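PDB 6TJ2: Alpha/beta hydrolase from Paenibacillus sp. VTT E-133280, which probably hydrolyses the ester of methyl salicylate to give salicylic acid, as an extracellular relative of tobacco salicylic acid binding protein 2. Local coordinates for residues A[46-51]-A[106-111]; A[68-73]-A[278-283]; A[143-146]-A[150-153]; A[165-168]-A[172-175]. All coordinates share one frame; numbering follows the deposited sequence.

Interaction 1 of 4, residues A[46-51]-A[106-111]; sequences TFVLIH and KDLKDF
Val48 of strand 46-50 packs on Phe111 and Leu108 in a buried apolar contact. It sits where the turn after helix 92-105 enters strand 111-117, the next strand of the parallel sheet. Val48 CG2 does most of the touching. Val48 CG2 lies over one face of the Phe111 ring, shifted toward the rim, 3.9 Å from the centroid and 25° off the normal. This is a CH-pi contact, and Val48 CG2 comes nearest to Phe111 CD1, at 3.6 Å. Val48 CG2 also meets Leu108 CD1 at 3.8 Å. Phe111 CG stands between the backbone N and the carbonyl carbon (chi1 60°), which sets the ring edge against the peptide joining Leu108 to Lys109 and leaves a face to Val48. Ile103 of helix 92-105 also touches this ring. With an alanine at Phe111, Val48 CG2 is likely to lose the ring face it rests on, and a gap would open between strand and helix. At the outer end, Thr46 CG2 touches Phe111 CB at 3.9 Å. Two waters complete the join there. One accepts from Thr46 N and donates to Asp110 O. The other donates to Lys109 O at 2.8 Å and bonds Thr46 OG1. At the far end of the turn, Asp107 ends helix 92-105 in a Schellman motif and forms a salt bridge with Arg133. Direct backbone bonds from Thr46 and Val48 to Ile112 continue the pairing. Helix 92-105 thus serves as a beta-alpha-beta crossover from strand 73-75, past strand 46-50, to strand 111-117, as in the parallel sheet of the alpha/beta-hydrolase fold.

Interaction 2 of 4, residues A[68-73]-A[278-283]; sequences RKLGHT and LMVKAG
Val280 CG2 meets the His72 ring at NE2, 3.4 Å away, and at CD2, 3.7 Å away. It comes in obliquely, and the two side chains cross at about a right angle. Leu70 CD1 lies farther from Val280 CG2, at 4.5 Å. CG2 is the Val280 branch that touches His72; it stands anti to the carbonyl carbon, with CG1 anti to the backbone N (chi1 172°). The imidazole is set by its other nitrogen: His72 ND1 is hydrogen-bonded to Leu45 N, just before strand 46-50. Leu70 O lies above one face of the ring, toward its rim. This is a surface contact of the alpha/beta-hydrolase fold, in which the loop from helix 61-69 into edge strand 73-75 meets the C-terminal helix 272-283. Leu67 of helix 61-69 touches both His72 and Val280. Behind them, Gly71 ends helix 61-69 in a Schellman motif, and Gly71 N bonds Arg68 O at 2.9 Å. Its positive phi (99°) would press a side chain against the preceding carbonyl oxygen, which favours glycine. On the other segment, Ala282 N bonds Leu278 O at 2.9 Å. Leu278 and Ala282 of this helix pack on Ile258 of strand 256-260.

Interaction 3 of 4, residues A[143-146]-A[150-153]; sequences FAPL and SVAD
Val151 has the most surface buried here and fits between Pro145 and Phe143. The contact joins two parts of the loop between strand 134-139 and helix 157-170 of the alpha/beta-hydrolase fold. Val151 CG1 lies over one face of the Phe143 ring, offset toward its rim, 4.2 Å from the centroid in a CH-pi contact and nearest Phe143 CD2, at 3.8 Å. Val151 CG2 instead meets Pro145 CG at 4.1 Å. Val151 CG1 is anti to the backbone N (chi1 169°), and this rotation points one methyl at each partner. The proline ring also rests near the backbone, with Pro145 CG 4.0 Å from Ser150 O. The Phe143 ring meets the rings of Phe155 and Phe244. Its side chain also touches residues of what looks like a nucleophile elbow and Ser-His-Asp triad, and its backbone is hydrogen-bonded to that of Ser117, the likely nucleophile. The contact therefore probably lies beside the active site. Two reciprocal bonds hold the turn. Ser150 OG accepts from Asp153 N at 2.9 Å, an ST motif. Asp153 OD2, which also forms a salt bridge with Lys213, accepts from Ser150 N at 3.0 Å, in a nearly straight bond (172°) from above the carboxylate plane.

Interaction 4 of 4, residues A[165-168]-A[172-175]; sequences QLRD and NNTI
The side chains of Arg167 and Asn173 lie side by side across the contact and point the same way, with guanidinium and amide planes 20° apart. The Asp168 carboxylate lies at the guanidinium edge. Arg167 NE donates to Asp168 OD1 at 3.0 Å in a salt bridge, close to the guanidinium plane but from above the carboxylate plane. The bend at chi3 (68°) brings NE round to that carboxylate. Phe211 of helix 208-211 adds a cation-pi contact. Closer to the backbone, Arg167 CB touches Ile175 CG1 at 3.9 Å, while Ile175 CG2 touches Leu166 CB at 3.9 Å. Ile175 thus spans successive residues of the helix. Arg167 CA makes a CA-H...O contact with Thr174 O at 3.4 Å. A water accepts from Asn173 N and donates to Arg167 O, linking the two backbones. Were Arg167 cut back to an alanine, the Asp168 carboxylate would probably lose this mate, and the aliphatic chain packed beside Asn173 would be gone. Thr174 OG1 donates to Asn172 OD1 at 2.7 Å. The turn from helix 157-170 into strand 174-175 lies between sheet strands 134-139 and 226-231, where alpha/beta-hydrolases commonly carry their cap, and probably belongs to it.

How the interactions relate
Interactions 1 and 2 lie together, with centres about 12 Å apart, at the edge of the parallel sheet where strands 46-50 and 73-75 pair. They touch: Phe47 N probably bonds Thr73 O. Their segments alternate along the chain, and interaction 2 brings the last helix back to the first strands. Interaction 3 lies in the loop after strand 134-139, near the probable catalytic site. Interaction 4 comes next, about 18 Å from interaction 3 between centres, and uses helix 157-170 and strand 174-175. Both fall between the two segments of interaction 2. The series runs from one edge of the sheet, past the probable active site, to the likely cap.

Interaction 1 of 4, residues A[46-51]-A[106-111]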
loop_
_atom_site.group_PDB
_atom_site.type_symbol
_atom_site.label_atom_id
_atom_site.label_comp_id
_atom_site.label_asym_id
_atom_site.label_seq_id
_atom_site.Cartn_x
_atom_site.Cartn_y
_atom_site.Cartn_z
ATOM N N THR A 46 -3.617 -29.673 2.340
ATOM C CA THR A 46 -4.677 -29.843 3.328
ATOM C C THR A 46 -4.683 -28.555 4.142
ATOM O O THR A 46 -3.638 -28.188 4.703
ATOM C CB THR A 46 -4.456 -31.060 4.206
ATOM O OG1 THR A 46 -4.553 -32.203 3.336
ATOM C CG2 THR A 46 -5.470 -31.179 5.321
ATOM N N PHE A 47 -5.807 -27.897 4.225
ATOM C CA PHE A 47 -6.015 -26.652 5.016
ATOM C C PHE A 47 -6.870 -26.980 6.225
ATOM O O PHE A 47 -7.913 -27.678 6.125
ATOM C CB PHE A 47 -6.753 -25.627 4.165
ATOM C CG PHE A 47 -5.915 -25.035 3.079
ATOM C CD1 PHE A 47 -5.235 -23.820 3.271
ATOM C CD2 PHE A 47 -5.920 -25.614 1.826
ATOM C CE1 PHE A 47 -4.488 -23.281 2.230
ATOM C CE2 PHE A 47 -5.203 -25.043 0.786
ATOM C CZ PHE A 47 -4.507 -23.872 0.999
ATOM N N VAL A 48 -6.524 -26.387 7.350
ATOM C CA VAL A 48 -7.380 -26.258 8.551
ATOM C C VAL A 48 -7.634 -24.765 8.729
ATOM O O VAL A 48 -6.670 -24.028 9.028
ATOM C CB VAL A 48 -6.736 -26.892 9.788
ATOM C CG1 VAL A 48 -7.597 -26.684 11.015
ATOM C CG2 VAL A 48 -6.499 -28.397 9.605
ATOM N N LEU A 49 -8.865 -24.326 8.502
ATOM C CA LEU A 49 -9.236 -22.899 8.460
ATOM C C LEU A 49 -9.885 -22.527 9.783
ATOM O O LEU A 49 -10.872 -23.173 10.137
ATOM C CB LEU A 49 -10.165 -22.569 7.308
ATOM C CG LEU A 49 -9.709 -23.056 5.931
ATOM C CD1 LEU A 49 -10.733 -22.666 4.912
ATOM C CD2 LEU A 49 -8.363 -22.453 5.541
ATOM N N ILE A 50 -9.353 -21.522 10.447
ATOM C CA ILE A 50 -9.805 -21.035 11.783
ATOM C C ILE A 50 -10.389 -19.651 11.617
ATOM O O ILE A 50 -9.650 -18.696 11.325
ATOM C CB ILE A 50 -8.642 -21.074 12.771
ATOM C CG1 ILE A 50 -7.936 -22.435 12.826
ATOM C CG2 ILE A 50 -9.147 -20.587 14.131
ATOM C CD1 ILE A 50 -8.874 -23.603 13.171
ATOM N N HIS A 51 -11.698 -19.543 11.802
ATOM C CA HIS A 51 -12.385 -18.253 11.728
ATOM C C HIS A 51 -11.986 -17.369 12.916
ATOM O O HIS A 51 -11.457 -17.869 13.921
ATOM C CB HIS A 51 -13.888 -18.396 11.626
ATOM C CG HIS A 51 -14.576 -18.920 12.861
ATOM N ND1 HIS A 51 -14.795 -18.127 13.969
ATOM C CD2 HIS A 51 -15.037 -20.148 13.177
ATOM C CE1 HIS A 51 -15.427 -18.840 14.898
ATOM N NE2 HIS A 51 -15.579 -20.079 14.449
ATOM N N LYS A 106 -9.197 -36.275 14.494
ATOM C CA LYS A 106 -9.124 -36.626 13.053
ATOM C C LYS A 106 -7.711 -37.026 12.679
ATOM O O LYS A 106 -7.490 -37.347 11.477
ATOM C CB LYS A 106 -9.671 -35.483 12.228
ATOM C CG LYS A 106 -11.158 -35.227 12.383
ATOM C CD LYS A 106 -11.629 -34.184 11.424
ATOM C CE LYS A 106 -13.095 -33.838 11.475
ATOM N NZ LYS A 106 -13.928 -34.973 11.027
ATOM N N ASP A 107 -6.743 -37.036 13.592
ATOM C CA ASP A 107 -5.319 -37.327 13.375
ATOM C C ASP A 107 -4.799 -36.536 12.162
ATOM O O ASP A 107 -4.026 -37.052 11.336
ATOM C CB ASP A 107 -5.031 -38.848 13.294
ATOM C CG ASP A 107 -3.549 -39.147 13.406
ATOM O OD1 ASP A 107 -2.831 -38.437 14.096
ATOM O OD2 ASP A 107 -3.038 -40.031 12.684
ATOM N N LEU A 108 -5.039 -35.239 12.113
ATOM C CA LEU A 108 -4.647 -34.417 10.950
ATOM C C LEU A 108 -3.154 -34.161 11.044
ATOM O O LEU A 108 -2.653 -33.905 12.169
ATOM C CB LEU A 108 -5.407 -33.096 10.949
ATOM C CG LEU A 108 -6.915 -33.229 10.824
ATOM C CD1 LEU A 108 -7.614 -31.890 10.723
ATOM C CD2 LEU A 108 -7.302 -34.100 9.646
ATOM N N LYS A 109 -2.432 -34.227 9.922
ATOM C CA LYS A 109 -1.021 -33.856 9.902
ATOM C C LYS A 109 -0.621 -33.343 8.517
ATOM O O LYS A 109 -1.414 -33.460 7.562
ATOM C CB LYS A 109 -0.141 -34.981 10.416
ATOM C CG LYS A 109 -0.433 -36.265 9.724
ATOM C CD LYS A 109 0.246 -37.491 10.363
ATOM C CE LYS A 109 -0.502 -38.112 11.518
ATOM N NZ LYS A 109 0.054 -39.446 11.840
ATOM N N ASP A 110 0.519 -32.694 8.514
ATOM C CA ASP A 110 1.141 -32.084 7.329
ATOM C C ASP A 110 0.146 -31.126 6.673
ATOM O O ASP A 110 0.036 -31.093 5.452
ATOM C CB ASP A 110 1.578 -33.190 6.355
ATOM C CG ASP A 110 2.544 -32.709 5.291
ATOM O OD1 ASP A 110 3.424 -31.843 5.595
ATOM O OD2 ASP A 110 2.401 -33.226 4.147
ATOM N N PHE A 111 -0.476 -30.277 7.488
ATOM C CA PHE A 111 -1.525 -29.364 7.027
ATOM C C PHE A 111 -1.045 -27.909 7.155
ATOM O O PHE A 111 -0.155 -27.534 7.934
ATOM C CB PHE A 111 -2.853 -29.625 7.743
ATOM C CG PHE A 111 -2.848 -29.468 9.227
ATOM C CD1 PHE A 111 -2.926 -28.217 9.859
ATOM C CD2 PHE A 111 -2.772 -30.590 10.022
ATOM C CE1 PHE A 111 -2.948 -28.139 11.240
ATOM C CE2 PHE A 111 -2.740 -30.489 11.393
ATOM C CZ PHE A 111 -2.816 -29.269 12.013
HETATM O O HOH W 1 -0.847 -29.699 3.085
HETATM O O HOH W 2 -2.997 -33.777 5.327
#

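Interaction 2 of 4, residues A[68-73]-A[278-283]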
loop_
_atom_site.group_PDB
_atom_site.type_symbol
_atom_site.label_atom_id
_atom_site.label_comp_id
_atom_site.label_asym_id
_atom_site.label_seq_id
_atom_site.Cartn_x
_atom_site.Cartn_y
_atom_site.Cartn_z
ATOM N N ARG A 68 -11.775 -26.874 -2.459
ATOM C CA ARG A 68 -12.002 -28.313 -2.705
ATOM C C ARG A 68 -12.069 -28.568 -4.223
ATOM O O ARG A 68 -11.583 -29.599 -4.673
ATOM C CB ARG A 68 -13.258 -28.800 -1.998
ATOM C CG ARG A 68 -13.117 -28.840 -0.488
ATOM C CD ARG A 68 -14.345 -29.399 0.225
ATOM N NE ARG A 68 -14.268 -29.143 1.656
ATOM C CZ ARG A 68 -14.932 -28.242 2.330
ATOM N NH1 ARG A 68 -15.907 -27.543 1.766
ATOM N NH2 ARG A 68 -14.650 -28.020 3.601
ATOM N N LYS A 69 -12.618 -27.633 -4.987
ATOM C CA LYS A 69 -12.689 -27.790 -6.463
ATOM C C LYS A 69 -11.287 -27.812 -7.046
ATOM O O LYS A 69 -11.143 -28.404 -8.142
ATOM C CB LYS A 69 -13.512 -26.681 -7.099
ATOM C CG LYS A 69 -14.992 -26.698 -6.779
ATOM C CD LYS A 69 -15.664 -25.480 -7.386
ATOM C CE LYS A 69 -17.113 -25.317 -7.006
ATOM N NZ LYS A 69 -17.661 -24.096 -7.655
ATOM N N LEU A 70 -10.286 -27.181 -6.446
ATOM C CA LEU A 70 -8.885 -27.192 -6.889
ATOM C C LEU A 70 -8.171 -28.462 -6.446
ATOM O O LEU A 70 -6.972 -28.585 -6.746
ATOM C CB LEU A 70 -8.191 -25.944 -6.320
ATOM C CG LEU A 70 -8.665 -24.616 -6.878
ATOM C CD1 LEU A 70 -8.082 -23.458 -6.107
ATOM C CD2 LEU A 70 -8.341 -24.512 -8.359
ATOM N N GLY A 71 -8.838 -29.363 -5.712
ATOM C CA GLY A 71 -8.265 -30.649 -5.308
ATOM C C GLY A 71 -7.740 -30.661 -3.894
ATOM O O GLY A 71 -7.086 -31.644 -3.504
ATOM N N HIS A 72 -7.872 -29.560 -3.147
ATOM C CA HIS A 72 -7.362 -29.476 -1.770
ATOM C C HIS A 72 -8.375 -30.047 -0.763
ATOM O O HIS A 72 -9.601 -30.000 -1.002
ATOM C CB HIS A 72 -6.988 -28.007 -1.477
ATOM C CG HIS A 72 -6.056 -27.474 -2.503
ATOM N ND1 HIS A 72 -4.841 -28.073 -2.737
ATOM C CD2 HIS A 72 -6.206 -26.486 -3.405
ATOM C CE1 HIS A 72 -4.219 -27.387 -3.706
ATOM N NE2 HIS A 72 -5.035 -26.433 -4.114
ATOM N N THR A 73 -7.856 -30.521 0.334
ATOM C CA THR A 73 -8.652 -31.005 1.466
ATOM C C THR A 73 -8.805 -29.839 2.457
ATOM O O THR A 73 -7.813 -29.156 2.716
ATOM C CB THR A 73 -8.008 -32.215 2.115
ATOM O OG1 THR A 73 -7.935 -33.232 1.104
ATOM C CG2 THR A 73 -8.823 -32.743 3.274
ATOM N N LEU A 278 -5.488 -17.289 -3.739
ATOM C CA LEU A 278 -4.574 -16.579 -2.846
ATOM C C LEU A 278 -4.117 -17.436 -1.678
ATOM O O LEU A 278 -2.934 -17.416 -1.263
ATOM C CB LEU A 278 -5.181 -15.285 -2.298
ATOM C CG LEU A 278 -5.355 -14.176 -3.345
ATOM C CD1 LEU A 278 -6.229 -13.083 -2.799
ATOM C CD2 LEU A 278 -3.982 -13.637 -3.789
ATOM N N MET A 279 -5.033 -18.249 -1.154
ATOM C CA MET A 279 -4.676 -19.130 -0.031
ATOM C C MET A 279 -3.716 -20.205 -0.487
ATOM O O MET A 279 -2.807 -20.570 0.265
ATOM C CB MET A 279 -5.944 -19.746 0.573
ATOM C CG MET A 279 -6.767 -18.693 1.278
ATOM S SD MET A 279 -8.357 -19.326 1.765
ATOM C CE MET A 279 -8.881 -18.140 3.002
ATOM N N VAL A 280 -3.847 -20.704 -1.730
ATOM C CA VAL A 280 -2.826 -21.645 -2.260
ATOM C C VAL A 280 -1.501 -20.926 -2.413
ATOM O O VAL A 280 -0.470 -21.484 -2.124
ATOM C CB VAL A 280 -3.347 -22.258 -3.576
ATOM C CG1 VAL A 280 -2.271 -23.084 -4.297
ATOM C CG2 VAL A 280 -4.589 -23.109 -3.328
ATOM N N LYS A 281 -1.493 -19.702 -2.932
ATOM C CA LYS A 281 -0.227 -18.949 -3.111
ATOM C C LYS A 281 0.473 -18.699 -1.776
ATOM O O LYS A 281 1.700 -18.773 -1.664
ATOM C CB LYS A 281 -0.509 -17.595 -3.746
ATOM C CG LYS A 281 -0.500 -17.562 -5.265
ATOM C CD LYS A 281 -0.649 -16.104 -5.743
ATOM C CE LYS A 281 0.567 -15.206 -5.870
ATOM N NZ LYS A 281 0.238 -14.066 -6.791
ATOM N N ALA A 282 -0.302 -18.539 -0.678
ATOM C CA ALA A 282 0.234 -18.329 0.662
ATOM C C ALA A 282 0.626 -19.656 1.333
ATOM O O ALA A 282 1.570 -19.696 2.099
ATOM C CB ALA A 282 -0.780 -17.544 1.468
ATOM N N GLY A 283 -0.069 -20.751 0.995
ATOM C CA GLY A 283 0.097 -22.041 1.688
ATOM C C GLY A 283 1.044 -23.016 1.031
ATOM O O GLY A 283 1.580 -23.909 1.738
#

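Interaction 3 of 4, residues A[143-146]-A[150-153]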
loop_
_atom_site.group_PDB
_atom_site.type_symbol
_atom_site.label_atom_id
_atom_site.label_comp_id
_atom_site.label_asym_id
_atom_site.label_seq_id
_atom_site.Cartn_x
_atom_site.Cartn_y
_atom_site.Cartn_z
ATOM N N PHE A 143 -4.551 -11.205 13.450
ATOM C CA PHE A 143 -3.712 -10.678 14.536
ATOM C C PHE A 143 -2.609 -11.669 14.836
ATOM O O PHE A 143 -2.801 -12.907 14.763
ATOM C CB PHE A 143 -4.572 -10.429 15.778
ATOM C CG PHE A 143 -5.667 -9.443 15.518
ATOM C CD1 PHE A 143 -5.341 -8.102 15.369
ATOM C CD2 PHE A 143 -6.987 -9.835 15.327
ATOM C CE1 PHE A 143 -6.342 -7.178 15.063
ATOM C CE2 PHE A 143 -7.957 -8.916 14.979
ATOM C CZ PHE A 143 -7.648 -7.594 14.903
ATOM N N ALA A 144 -1.449 -11.157 15.213
ATOM C CA ALA A 144 -0.311 -11.966 15.679
ATOM C C ALA A 144 0.248 -11.298 16.917
ATOM O O ALA A 144 1.313 -10.677 16.836
ATOM C CB ALA A 144 0.683 -12.085 14.542
ATOM N N PRO A 145 -0.457 -11.342 18.051
ATOM C CA PRO A 145 0.082 -10.707 19.247
ATOM C C PRO A 145 1.486 -11.246 19.529
ATOM O O PRO A 145 1.819 -12.401 19.274
ATOM C CB PRO A 145 -0.877 -11.099 20.370
ATOM C CG PRO A 145 -2.155 -11.408 19.609
ATOM C CD PRO A 145 -1.754 -12.013 18.279
ATOM N N LEU A 146 2.293 -10.366 20.134
ATOM C CA LEU A 146 3.566 -10.823 20.737
ATOM C C LEU A 146 3.279 -11.477 22.089
ATOM O O LEU A 146 2.201 -11.244 22.676
ATOM C CB LEU A 146 4.486 -9.601 20.919
ATOM C CG LEU A 146 4.853 -8.853 19.633
ATOM C CD1 LEU A 146 5.760 -7.638 19.920
ATOM C CD2 LEU A 146 5.529 -9.764 18.648
ATOM N N SER A 150 -2.526 -9.269 24.451
ATOM C CA SER A 150 -3.861 -9.732 24.025
ATOM C C SER A 150 -4.140 -9.325 22.584
ATOM O O SER A 150 -3.462 -8.448 21.990
ATOM C CB SER A 150 -4.940 -9.185 24.921
ATOM O OG SER A 150 -5.066 -7.788 24.740
ATOM N N VAL A 151 -5.236 -9.860 22.050
ATOM C CA VAL A 151 -5.753 -9.385 20.751
ATOM C C VAL A 151 -6.220 -7.938 20.852
ATOM O O VAL A 151 -5.854 -7.098 19.997
ATOM C CB VAL A 151 -6.842 -10.337 20.234
ATOM C CG1 VAL A 151 -7.561 -9.738 19.052
ATOM C CG2 VAL A 151 -6.255 -11.678 19.911
ATOM N N ALA A 152 -6.918 -7.589 21.916
ATOM C CA ALA A 152 -7.423 -6.219 22.112
ATOM C C ALA A 152 -6.247 -5.220 22.207
ATOM O O ALA A 152 -6.419 -4.096 21.642
ATOM C CB ALA A 152 -8.280 -6.178 23.375
ATOM N N ASP A 153 -5.131 -5.653 22.752
ATOM C CA ASP A 153 -3.910 -4.812 22.879
ATOM C C ASP A 153 -3.460 -4.324 21.499
ATOM O O ASP A 153 -2.662 -3.377 21.430
ATOM C CB ASP A 153 -2.762 -5.535 23.574
ATOM C CG ASP A 153 -2.863 -5.698 25.102
ATOM O OD1 ASP A 153 -3.639 -4.909 25.707
ATOM O OD2 ASP A 153 -2.153 -6.572 25.604
#

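Interaction 4 of 4, residues A[165-168]-A[172-175]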
loop_
_atom_site.group_PDB
_atom_site.type_symbol
_atom_site.label_atom_id
_atom_site.label_comp_id
_atom_site.label_asym_id
_atom_site.label_seq_id
_atom_site.Cartn_x
_atom_site.Cartn_y
_atom_site.Cartn_z
ATOM N N GLN A 165 -16.145 -0.711 26.227
ATOM C CA GLN A 165 -17.474 -0.096 26.484
ATOM C C GLN A 165 -18.576 -1.028 25.980
ATOM O O GLN A 165 -19.587 -1.204 26.685
ATOM C CB GLN A 165 -17.568 1.255 25.834
ATOM C CG GLN A 165 -16.785 2.297 26.626
ATOM C CD GLN A 165 -16.652 3.607 25.893
ATOM O OE1 GLN A 165 -16.895 3.719 24.689
ATOM N NE2 GLN A 165 -16.239 4.626 26.634
ATOM N N LEU A 166 -18.428 -1.607 24.802
ATOM C CA LEU A 166 -19.415 -2.574 24.257
ATOM C C LEU A 166 -19.482 -3.795 25.160
ATOM O O LEU A 166 -20.617 -4.249 25.414
ATOM C CB LEU A 166 -19.066 -2.990 22.829
ATOM C CG LEU A 166 -19.274 -1.916 21.778
ATOM C CD1 LEU A 166 -18.610 -2.262 20.474
ATOM C CD2 LEU A 166 -20.745 -1.596 21.535
ATOM N N ARG A 167 -18.384 -4.331 25.639
ATOM C CA ARG A 167 -18.367 -5.500 26.523
ATOM C C ARG A 167 -19.161 -5.144 27.790
ATOM O O ARG A 167 -20.063 -5.901 28.223
ATOM C CB ARG A 167 -16.935 -5.918 26.840
ATOM C CG ARG A 167 -16.814 -6.977 27.916
ATOM C CD ARG A 167 -15.409 -7.156 28.464
ATOM N NE ARG A 167 -15.079 -5.932 29.217
ATOM C CZ ARG A 167 -13.861 -5.422 29.400
ATOM N NH1 ARG A 167 -12.781 -6.067 28.997
ATOM N NH2 ARG A 167 -13.738 -4.278 30.055
ATOM N N ASP A 168 -18.857 -3.993 28.345
ATOM C CA ASP A 168 -19.497 -3.605 29.628
ATOM C C ASP A 168 -20.994 -3.351 29.386
ATOM O O ASP A 168 -21.831 -3.789 30.267
ATOM C CB ASP A 168 -18.650 -2.517 30.286
ATOM C CG ASP A 168 -17.253 -2.987 30.722
ATOM O OD1 ASP A 168 -16.975 -4.239 30.818
ATOM O OD2 ASP A 168 -16.410 -2.110 30.944
ATOM N N ASN A 172 -23.406 -9.129 29.706
ATOM C CA ASN A 172 -23.294 -10.599 29.632
ATOM C C ASN A 172 -21.940 -11.000 29.026
ATOM O O ASN A 172 -21.832 -12.112 28.519
ATOM C CB ASN A 172 -24.449 -11.252 28.879
ATOM C CG ASN A 172 -24.491 -10.871 27.422
ATOM O OD1 ASN A 172 -23.634 -10.146 26.915
ATOM N ND2 ASN A 172 -25.521 -11.356 26.754
ATOM N N ASN A 173 -20.964 -10.096 29.055
ATOM C CA ASN A 173 -19.599 -10.450 28.614
ATOM C C ASN A 173 -19.576 -10.726 27.109
ATOM O O ASN A 173 -18.729 -11.516 26.715
ATOM C CB ASN A 173 -19.007 -11.614 29.388
ATOM C CG ASN A 173 -17.506 -11.720 29.272
ATOM O OD1 ASN A 173 -16.959 -12.830 29.072
ATOM N ND2 ASN A 173 -16.826 -10.608 29.429
ATOM N N THR A 174 -20.344 -9.996 26.323
ATOM C CA THR A 174 -20.292 -10.130 24.858
ATOM C C THR A 174 -20.086 -8.773 24.217
ATOM O O THR A 174 -20.376 -7.710 24.813
ATOM C CB THR A 174 -21.498 -10.837 24.259
ATOM O OG1 THR A 174 -22.702 -10.074 24.433
ATOM C CG2 THR A 174 -21.698 -12.231 24.839
ATOM N N ILE A 175 -19.554 -8.802 23.001
ATOM C CA ILE A 175 -19.431 -7.582 22.187
ATOM C C ILE A 175 -20.216 -7.790 20.917
ATOM O O ILE A 175 -19.951 -8.724 20.146
ATOM C CB ILE A 175 -17.957 -7.312 21.843
ATOM C CG1 ILE A 175 -17.167 -7.006 23.119
ATOM C CG2 ILE A 175 -17.866 -6.177 20.838
ATOM C CD1 ILE A 175 -15.640 -7.022 22.914
HETATM O O HOH W 3 -20.512 -7.605 30.433
#